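Local coordinates for lipoprotein (Thermotoga maritima, PDB 2F4I), which is of unknown function but adopts an OB fold and is probably a periplasmic lipoprotein of the DUF2291 family, at residues A[43-46]-A[47-51]. Numbering follows the deposited sequence. Where two conformers were deposited one is given.
Sequences DAVE and VLNTL
The first turns of helix 44-53, which follows the short edge strand 42-43 of the mixed sheet, bring D43-E46 into i to i+4 contact with V47-T50 and illustrate how side chains supplement a helix's own bonding. D43 is the N-cap: its OD2 accepts from E46 N at 3.0 Å, on the anti side and 23° out of the carboxylate plane, while its backbone O receives V47 N at 3.1 Å. The series continues from L48 N to A44 O and from N49 N to V45 O. At E46 O the pattern doubles. T50 N approaches at 3.0 Å from one face of the carbonyl plane and T50 OG1 at 2.8 Å from the other; with OG1 beside its own backbone N (chi1 -48°), the hydroxyl folds back onto the preceding turn. On a partly exposed flank, V45 and N49 run side by side, V45 CG1 lying 3.5 Å from N49 ND2, while N49 OD1 is hydrogen-bonded to R95 NH1. A44, V47 and L51 touch strand 72-81, A44 and L51 also strand 165-174. A valine in place of T50 would probably leave E46 O with the backbone donor alone on this turn. By donating back to the turn before it, the hydroxyl of the buried T50 satisfies its proton within the helix, and the N-cap carboxylate accepts the E46 N-H of the first turn.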
loop_
_atom_site.group_PDB
_atom_site.type_symbol
_atom_site.label_atom_id
_atom_site.label_comp_id
_atom_site.label_asym_id
_atom_site.label_seq_id
_atom_site.Cartn_x
_atom_site.Cartn_y
_atom_site.Cartn_z
ATOM N N ASP A 43 3.779 -10.773 5.490
ATOM C CA ASP A 43 3.733 -10.360 6.863
ATOM C C ASP A 43 4.566 -9.078 7.082
ATOM O O ASP A 43 5.784 -9.069 6.850
ATOM C CB ASP A 43 4.262 -11.482 7.724
ATOM C CG ASP A 43 4.232 -11.139 9.158
ATOM O OD1 ASP A 43 3.133 -11.164 9.720
ATOM O OD2 ASP A 43 5.283 -10.824 9.725
ATOM N N ALA A 44 3.896 -8.016 7.535
ATOM C CA ALA A 44 4.524 -6.705 7.734
ATOM C C ALA A 44 5.780 -6.722 8.645
ATOM O O ALA A 44 6.810 -6.152 8.284
ATOM C CB ALA A 44 3.461 -5.673 8.228
ATOM N N VAL A 45 5.716 -7.397 9.788
ATOM C CA VAL A 45 6.851 -7.428 10.729
ATOM C C VAL A 45 8.066 -8.108 10.098
ATOM O O VAL A 45 9.176 -7.579 10.165
ATOM C CB VAL A 45 6.475 -8.079 12.092
ATOM C CG1 VAL A 45 7.714 -8.197 13.035
ATOM C CG2 VAL A 45 5.390 -7.259 12.786
ATOM N N GLU A 46 7.844 -9.253 9.440
ATOM C CA GLU A 46 8.930 -9.969 8.760
ATOM C C GLU A 46 9.609 -9.123 7.676
ATOM O O GLU A 46 10.839 -9.101 7.602
ATOM C CB GLU A 46 8.378 -11.247 8.129
ATOM C CG GLU A 46 9.432 -12.137 7.477
ATOM C CD GLU A 46 8.851 -13.405 6.867
ATOM O OE1 GLU A 46 7.777 -13.879 7.320
ATOM O OE2 GLU A 46 9.480 -13.922 5.920
ATOM N N VAL A 47 8.812 -8.497 6.799
ATOM C CA VAL A 47 9.345 -7.637 5.747
ATOM C C VAL A 47 10.174 -6.470 6.349
ATOM O O VAL A 47 11.344 -6.290 5.981
ATOM C CB VAL A 47 8.238 -7.116 4.797
ATOM C CG1 VAL A 47 8.752 -6.038 3.811
ATOM C CG2 VAL A 47 7.540 -8.261 4.048
ATOM N N LEU A 48 9.597 -5.714 7.286
ATOM C CA LEU A 48 10.331 -4.606 7.886
ATOM C C LEU A 48 11.623 -5.038 8.638
ATOM O O LEU A 48 12.647 -4.379 8.554
ATOM C CB LEU A 48 9.450 -3.736 8.799
ATOM C CG LEU A 48 8.172 -3.097 8.255
ATOM C CD1 LEU A 48 7.797 -1.919 9.059
ATOM C CD2 LEU A 48 8.267 -2.711 6.827
ATOM N N ASN A 49 11.553 -6.141 9.374
ATOM C CA ASN A 49 12.753 -6.687 10.019
ATOM C C ASN A 49 13.826 -7.043 9.013
ATOM O O ASN A 49 14.993 -6.783 9.235
ATOM C CB ASN A 49 12.422 -7.921 10.867
ATOM C CG ASN A 49 11.785 -7.560 12.173
ATOM O OD1 ASN A 49 11.826 -6.400 12.580
ATOM N ND2 ASN A 49 11.173 -8.531 12.828
ATOM N N THR A 50 13.420 -7.640 7.895
ATOM C CA THR A 50 14.387 -7.962 6.840
ATOM C C THR A 50 14.979 -6.689 6.188
ATOM O O THR A 50 16.175 -6.652 5.884
ATOM C CB THR A 50 13.812 -8.903 5.775
ATOM O OG1 THR A 50 13.165 -10.011 6.402
ATOM C CG2 THR A 50 14.926 -9.409 4.835
ATOM N N LEU A 51 14.162 -5.661 5.988
ATOM C CA LEU A 51 14.648 -4.379 5.455
ATOM C C LEU A 51 15.694 -3.780 6.372
ATOM O O LEU A 51 16.693 -3.258 5.920
ATOM C CB LEU A 51 13.515 -3.375 5.254
ATOM C CG LEU A 51 12.621 -3.618 4.047
ATOM C CD1 LEU A 51 11.293 -2.857 4.219
ATOM C CD2 LEU A 51 13.292 -3.266 2.676
#